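PDB 3BY6: predicted transcriptional regulator from Oenococcus oeni, which probably binds DNA and regulates transcription as a dimeric winged-helix protein of the GntR family. Local coordinates for residues V12-Q15 and L16-R19; D18-K21 and N22-T26; A99-K103 and S104-G108. All coordinates share one frame; numbering follows the deposited sequence.

Contact 1 (V12-Q15 and L16-R19); sequences VYLQ and LVDR
L14 and V17 touch through their methyls, L14 CD2 lying 4.4 Å from V17 CG2, on the first two turns of helix 12-25, which opens the GntR-type winged helix-turn-helix region. Four successive i to i+4 backbone bonds tie the turns together: L16 N to V12 O, V17 N to Y13 O, D18 N to L14 O and R19 N to Q15 O. The last is the most bent, with 138° at the hydrogen. The tight side belongs to V17 and L16. V17 has CG2 beside its own backbone N (CG1 is the branch anti to it, chi1 168°), which brings that methyl to within 3.1 Å of Y13 O. Beyond this the two residues face the protein: V17 rests on E58 and L59 of helix 49-61, while L16 packs against V52, A55 and T41 and also M4 of the second subunit. Y13, L14 and D18 lie on the more open, polar side. Y13 turns its ring over L14, whose CG stands 3.6 Å above one ring face, offset toward the rim, and the ring also makes a cation-pi contact with K54. D18 bends back over the preceding turn, leaving OD1 3.1 Å from L14 O. Two acceptors so close would tend to repel; R10, in a salt bridge with D18 OD2, probably offsets this. Q15 is buried, its NE2 donating to R10 O. The chemistry thus implies an apolar flank committed to the domain core and polar groups that hold R10 of the same chain and, through Q15 OE1, T7 N of the second subunit.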
loop_
_atom_site.group_PDB
_atom_site.type_symbol
_atom_site.label_atom_id
_atom_site.label_comp_id
_atom_site.label_asym_id
_atom_site.label_seq_id
_atom_site.Cartn_x
_atom_site.Cartn_y
_atom_site.Cartn_z
ATOM N N VAL D 12 10.245 -11.893 0.682
ATOM C CA VAL D 12 10.706 -11.686 -0.670
ATOM C C VAL D 12 9.974 -12.626 -1.665
ATOM O O VAL D 12 9.646 -12.220 -2.804
ATOM C CB VAL D 12 12.248 -11.809 -0.784
ATOM C CG1 VAL D 12 12.696 -11.606 -2.229
ATOM C CG2 VAL D 12 12.932 -10.761 0.133
ATOM N N TYR D 13 9.687 -13.853 -1.218
ATOM C CA TYR D 13 9.049 -14.854 -2.103
ATOM C C TYR D 13 7.676 -14.363 -2.578
ATOM O O TYR D 13 7.327 -14.564 -3.740
ATOM C CB TYR D 13 9.038 -16.262 -1.475
ATOM C CG TYR D 13 7.872 -16.616 -0.600
ATOM C CD1 TYR D 13 7.826 -16.249 0.741
ATOM C CD2 TYR D 13 6.822 -17.353 -1.101
ATOM C CE1 TYR D 13 6.723 -16.597 1.548
ATOM C CE2 TYR D 13 5.732 -17.714 -0.322
ATOM C CZ TYR D 13 5.679 -17.346 1.001
ATOM O OH TYR D 13 4.563 -17.724 1.741
ATOM N N LEU D 14 6.952 -13.643 -1.719
ATOM C CA LEU D 14 5.646 -13.077 -2.068
ATOM C C LEU D 14 5.776 -11.793 -2.852
ATOM O O LEU D 14 4.907 -11.463 -3.639
ATOM C CB LEU D 14 4.782 -12.854 -0.815
ATOM C CG LEU D 14 4.423 -14.175 -0.124
ATOM C CD1 LEU D 14 4.061 -13.985 1.381
ATOM C CD2 LEU D 14 3.337 -14.937 -0.883
ATOM N N GLN D 15 6.856 -11.042 -2.673
ATOM C CA GLN D 15 7.066 -9.921 -3.575
ATOM C C GLN D 15 7.340 -10.404 -5.006
ATOM O O GLN D 15 6.985 -9.736 -5.974
ATOM C CB GLN D 15 8.182 -9.029 -3.077
ATOM C CG GLN D 15 7.886 -8.409 -1.684
ATOM C CD GLN D 15 8.975 -7.482 -1.199
ATOM O OE1 GLN D 15 9.570 -6.735 -1.978
ATOM N NE2 GLN D 15 9.240 -7.522 0.103
ATOM N N LEU D 16 7.991 -11.549 -5.137
ATOM C CA LEU D 16 8.236 -12.124 -6.456
ATOM C C LEU D 16 6.975 -12.778 -7.035
ATOM O O LEU D 16 6.737 -12.664 -8.220
ATOM C CB LEU D 16 9.354 -13.163 -6.414
ATOM C CG LEU D 16 9.703 -13.844 -7.751
ATOM C CD1 LEU D 16 9.948 -12.842 -8.880
ATOM C CD2 LEU D 16 10.944 -14.722 -7.506
ATOM N N VAL D 17 6.207 -13.463 -6.194
ATOM C CA VAL D 17 4.866 -13.931 -6.568
ATOM C C VAL D 17 4.074 -12.742 -7.119
ATOM O O VAL D 17 3.465 -12.852 -8.206
ATOM C CB VAL D 17 4.102 -14.627 -5.359
ATOM C CG1 VAL D 17 2.578 -14.871 -5.651
ATOM C CG2 VAL D 17 4.790 -15.957 -4.943
ATOM N N ASP D 18 4.104 -11.606 -6.413
ATOM C CA ASP D 18 3.335 -10.424 -6.834
ATOM C C ASP D 18 3.844 -9.940 -8.163
ATOM O O ASP D 18 3.075 -9.483 -9.035
ATOM C CB ASP D 18 3.494 -9.225 -5.887
ATOM C CG ASP D 18 2.915 -9.438 -4.471
ATOM O OD1 ASP D 18 2.119 -10.359 -4.214
ATOM O OD2 ASP D 18 3.302 -8.629 -3.598
ATOM N N ARG D 19 5.170 -9.954 -8.311
ATOM C CA ARG D 19 5.773 -9.361 -9.514
ATOM C C ARG D 19 5.344 -10.167 -10.727
ATOM O O ARG D 19 4.943 -9.607 -11.760
ATOM C CB ARG D 19 7.306 -9.326 -9.436
ATOM C CG ARG D 19 7.975 -8.817 -10.698
ATOM C CD ARG D 19 9.510 -8.977 -10.586
ATOM N NE ARG D 19 10.281 -8.180 -11.551
ATOM C CZ ARG D 19 10.412 -6.848 -11.523
ATOM N NH1 ARG D 19 9.784 -6.110 -10.606
ATOM N NH2 ARG D 19 11.159 -6.235 -12.439
#

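Contact 2 (D18-K21 and N22-T26); sequences DRIK and NEVAT
R19 reaches along the helix toward E23 on the last turns of helix 12-25, the first helix of the GntR winged helix-turn-helix region. The arginine chain runs extended from CG to NE, and E23 has CG beside its own backbone N (chi1 -72°) with an extended chain beyond it, so the two ends converge without pairing squarely. NE and OE2 are 4.0 Å apart, a long ion pair; the planes of guanidinium and carboxylate are turned 56° to each other, and no N-H points at the oxygen. The attraction is therefore one of charge alone, and the stronger partner of R19 is E45 on helix 38-45. Deeper in, I20 and V24 meet through their branches, CG2 to CG2 at 4.4 Å. V24 holds CG1 anti to its nitrogen (chi1 176°), which leaves CG2 only 3.2 Å from I20 O; I20 also lies on L59, while V24 packs on V82 of helix 79-103. K21 bends at its third torsion, and its NZ makes a weak hydrogen bond to Q62. The end of the N22 side chain leads away from D18-K21; N22 packs on N86 of helix 79-103 and on E100 of the second subunit. Backbone bonds close the turns, among them A25 N to K21 O at 2.7 Å. At T26, the first residue to leave helical angles, the hydroxyl folds back upon the final turn: T26 N and T26 OG1 each donate to N22 O at 2.7 Å, arriving from opposite faces of its carbonyl plane.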
loop_
_atom_site.group_PDB
_atom_site.type_symbol
_atom_site.label_atom_id
_atom_site.label_comp_id
_atom_site.label_asym_id
_atom_site.label_seq_id
_atom_site.Cartn_x
_atom_site.Cartn_y
_atom_site.Cartn_z
ATOM N N ASP D 18 4.104 -11.606 -6.413
ATOM C CA ASP D 18 3.335 -10.424 -6.834
ATOM C C ASP D 18 3.844 -9.940 -8.163
ATOM O O ASP D 18 3.075 -9.483 -9.035
ATOM C CB ASP D 18 3.494 -9.225 -5.887
ATOM C CG ASP D 18 2.915 -9.438 -4.471
ATOM O OD1 ASP D 18 2.119 -10.359 -4.214
ATOM O OD2 ASP D 18 3.302 -8.629 -3.598
ATOM N N ARG D 19 5.170 -9.954 -8.311
ATOM C CA ARG D 19 5.773 -9.361 -9.514
ATOM C C ARG D 19 5.344 -10.167 -10.727
ATOM O O ARG D 19 4.943 -9.607 -11.760
ATOM C CB ARG D 19 7.306 -9.326 -9.436
ATOM C CG ARG D 19 7.975 -8.817 -10.698
ATOM C CD ARG D 19 9.510 -8.977 -10.586
ATOM N NE ARG D 19 10.281 -8.180 -11.551
ATOM C CZ ARG D 19 10.412 -6.848 -11.523
ATOM N NH1 ARG D 19 9.784 -6.110 -10.606
ATOM N NH2 ARG D 19 11.159 -6.235 -12.439
ATOM N N ILE D 20 5.438 -11.477 -10.605
ATOM C CA ILE D 20 5.104 -12.343 -11.745
ATOM C C ILE D 20 3.617 -12.302 -12.139
ATOM O O ILE D 20 3.289 -12.259 -13.342
ATOM C CB ILE D 20 5.621 -13.791 -11.528
ATOM C CG1 ILE D 20 7.161 -13.807 -11.749
ATOM C CG2 ILE D 20 4.921 -14.758 -12.462
ATOM C CD1 ILE D 20 7.906 -14.981 -11.127
ATOM N N LYS D 21 2.724 -12.279 -11.148
ATOM C CA LYS D 21 1.293 -12.177 -11.451
ATOM C C LYS D 21 0.937 -10.879 -12.143
ATOM O O LYS D 21 -0.023 -10.804 -12.914
ATOM C CB LYS D 21 0.463 -12.267 -10.186
ATOM C CG LYS D 21 0.470 -13.630 -9.559
ATOM C CD LYS D 21 -0.083 -13.616 -8.139
ATOM C CE LYS D 21 -1.477 -13.037 -8.047
ATOM N NZ LYS D 21 -1.784 -12.729 -6.616
ATOM N N ASN D 22 1.646 -9.816 -11.818
ATOM C CA ASN D 22 1.360 -8.546 -12.464
ATOM C C ASN D 22 1.820 -8.553 -13.929
ATOM O O ASN D 22 1.162 -7.972 -14.800
ATOM C CB ASN D 22 1.962 -7.385 -11.695
ATOM C CG ASN D 22 1.319 -6.047 -12.072
ATOM O OD1 ASN D 22 1.987 -5.144 -12.599
ATOM N ND2 ASN D 22 0.010 -5.923 -11.815
ATOM N N GLU D 23 2.953 -9.206 -14.188
ATOM C CA GLU D 23 3.456 -9.356 -15.552
ATOM C C GLU D 23 2.475 -10.159 -16.393
ATOM O O GLU D 23 2.243 -9.838 -17.558
ATOM C CB GLU D 23 4.826 -10.032 -15.559
ATOM C CG GLU D 23 5.901 -9.093 -15.046
ATOM C CD GLU D 23 7.288 -9.692 -15.041
ATOM O OE1 GLU D 23 7.432 -10.925 -15.175
ATOM O OE2 GLU D 23 8.239 -8.907 -14.881
ATOM N N VAL D 24 1.916 -11.200 -15.779
ATOM C CA VAL D 24 0.872 -11.977 -16.404
ATOM C C VAL D 24 -0.327 -11.054 -16.601
ATOM O O VAL D 24 -0.753 -10.816 -17.735
ATOM C CB VAL D 24 0.475 -13.199 -15.580
ATOM C CG1 VAL D 24 -0.695 -13.915 -16.245
ATOM C CG2 VAL D 24 1.652 -14.152 -15.410
ATOM N N ALA D 25 -0.811 -10.467 -15.513
ATOM C CA ALA D 25 -1.951 -9.577 -15.589
ATOM C C ALA D 25 -1.790 -8.555 -16.712
ATOM O O ALA D 25 -2.748 -8.263 -17.390
ATOM C CB ALA D 25 -2.184 -8.885 -14.257
ATOM N N THR D 26 -0.590 -8.006 -16.908
ATOM C CA THR D 26 -0.388 -6.942 -17.901
ATOM C C THR D 26 0.185 -7.419 -19.257
ATOM O O THR D 26 0.595 -6.601 -20.069
ATOM C CB THR D 26 0.488 -5.835 -17.323
ATOM O OG1 THR D 26 1.728 -6.385 -16.862
ATOM C CG2 THR D 26 -0.223 -5.154 -16.159
#

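Contact 3 (A99-K103 and S104-G108); sequences AELIK and SGVKG
L101 and V106 lie against each other at a Schellman motif that ends the long helix 79-103, with G105, of positive phi (72°), as its C-prime residue. The reversal brings V106 N to L101 O at 3.0 Å, nearly in line with the carbonyl, and adds a weak bond from G105 N to I102 O at 3.1 Å. The side chains of L101 and V106 thereby come together across the turn, the leucine CD2 touching the valine CG2 at 4.3 Å, and both also contact I111 of helix 108-119. V106 CG2 sits beside its backbone N, with CG1 anti to it, and this rotation keeps CG2 over L101 O as well. S104 approaches the same carbonyl by another route. Its OG stands between its own N and carbonyl carbon (chi1 83°), folded back to donate to L101 O at 3.0 Å; the C=O...OG angle is only 111°, so the hydroxyl comes from the flank. L101 O is thus held by two donors. E100 points away from the turn to a salt bridge with R89 of the second subunit, whose L90 packs on L101. I102 lies on another side of the helix, touching I111 of its own chain and L119 of the second subunit, and its backbone completes the turn: I102 CA makes a straight C-H...O contact with V106 O at 3.5 Å.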
loop_
_atom_site.group_PDB
_atom_site.type_symbol
_atom_site.label_atom_id
_atom_site.label_comp_id
_atom_site.label_asym_id
_atom_site.label_seq_id
_atom_site.Cartn_x
_atom_site.Cartn_y
_atom_site.Cartn_z
ATOM N N ALA D 99 -13.115 4.883 0.575
ATOM C CA ALA D 99 -13.630 4.735 1.935
ATOM C C ALA D 99 -12.893 5.664 2.900
ATOM O O ALA D 99 -13.502 6.418 3.653
ATOM C CB ALA D 99 -13.485 3.258 2.410
ATOM N N GLU D 100 -11.571 5.576 2.858
ATOM C CA GLU D 100 -10.697 6.394 3.664
ATOM C C GLU D 100 -10.754 7.922 3.387
ATOM O O GLU D 100 -10.703 8.713 4.309
ATOM C CB GLU D 100 -9.267 5.865 3.569
ATOM C CG GLU D 100 -8.471 6.285 4.831
ATOM C CD GLU D 100 -7.093 5.703 4.912
ATOM O OE1 GLU D 100 -6.831 4.718 4.178
ATOM O OE2 GLU D 100 -6.286 6.239 5.725
ATOM N N LEU D 101 -10.860 8.333 2.127
ATOM C CA LEU D 101 -11.171 9.727 1.782
ATOM C C LEU D 101 -12.514 10.201 2.330
ATOM O O LEU D 101 -12.661 11.355 2.692
ATOM C CB LEU D 101 -11.159 9.956 0.249
ATOM C CG LEU D 101 -9.783 10.047 -0.444
ATOM C CD1 LEU D 101 -9.941 9.919 -1.954
ATOM C CD2 LEU D 101 -8.990 11.324 -0.079
ATOM N N ILE D 102 -13.522 9.353 2.345
ATOM C CA ILE D 102 -14.806 9.802 2.864
ATOM C C ILE D 102 -14.683 10.003 4.369
ATOM O O ILE D 102 -15.297 10.908 4.918
ATOM C CB ILE D 102 -15.935 8.843 2.506
ATOM C CG1 ILE D 102 -16.303 9.019 1.044
ATOM C CG2 ILE D 102 -17.188 9.080 3.368
ATOM C CD1 ILE D 102 -17.198 7.926 0.546
ATOM N N LYS D 103 -13.848 9.187 5.009
ATOM C CA LYS D 103 -13.668 9.214 6.453
ATOM C C LYS D 103 -12.711 10.356 6.897
ATOM O O LYS D 103 -12.772 10.862 8.043
ATOM C CB LYS D 103 -13.218 7.816 6.936
ATOM C CG LYS D 103 -12.662 7.766 8.366
ATOM C CD LYS D 103 -12.693 6.360 8.952
ATOM C CE LYS D 103 -12.239 6.344 10.441
ATOM N NZ LYS D 103 -12.506 4.976 11.046
ATOM N N SER D 104 -11.830 10.773 5.988
ATOM C CA SER D 104 -11.077 12.029 6.157
ATOM C C SER D 104 -11.924 13.229 5.741
ATOM O O SER D 104 -11.380 14.244 5.340
ATOM C CB SER D 104 -9.820 12.034 5.302
ATOM O OG SER D 104 -10.143 12.432 3.972
ATOM N N GLY D 105 -13.247 13.096 5.796
ATOM C CA GLY D 105 -14.161 14.220 5.585
ATOM C C GLY D 105 -14.332 14.778 4.178
ATOM O O GLY D 105 -14.857 15.881 4.038
ATOM N N VAL D 106 -13.917 14.043 3.140
ATOM C CA VAL D 106 -14.127 14.486 1.749
ATOM C C VAL D 106 -15.468 13.976 1.245
ATOM O O VAL D 106 -15.727 12.769 1.254
ATOM C CB VAL D 106 -13.023 14.002 0.803
ATOM C CG1 VAL D 106 -13.219 14.614 -0.578
ATOM C CG2 VAL D 106 -11.652 14.346 1.356
ATOM N N LYS D 107 -16.329 14.875 0.793
ATOM C CA LYS D 107 -17.665 14.451 0.349
ATOM C C LYS D 107 -17.586 13.602 -0.928
ATOM O O LYS D 107 -16.697 13.779 -1.752
ATOM C CB LYS D 107 -18.626 15.660 0.212
ATOM C CG LYS D 107 -19.158 16.153 1.598
ATOM C CD LYS D 107 -20.058 17.413 1.530
ATOM C CE LYS D 107 -20.659 17.800 2.927
ATOM N NZ LYS D 107 -20.536 19.261 3.316
ATOM N N GLY D 108 -18.482 12.637 -1.059
ATOM C CA GLY D 108 -18.446 11.723 -2.188
ATOM C C GLY D 108 -18.641 12.441 -3.505
ATOM O O GLY D 108 -18.004 12.108 -4.494
#

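Overall arrangement
Contacts 1 and 2 follow each other on helix 12-25, sharing D18 and R19, with centres 10 Å apart; together they run from its first turn to its end, within the GntR-type winged helix-turn-helix region. Contact 3 comes much later in the chain, at the junction of helix 79-103 and helix 108-119. Its centre is 32 Å from that of contact 1 and 31 Å from that of contact 2, and its nearest atoms are about 18 Å from either. All three nevertheless touch the second subunit, N22 of contact 2 meeting E100 of the partner. The dimer therefore engages both the probable DNA-binding region and the C-terminal helices.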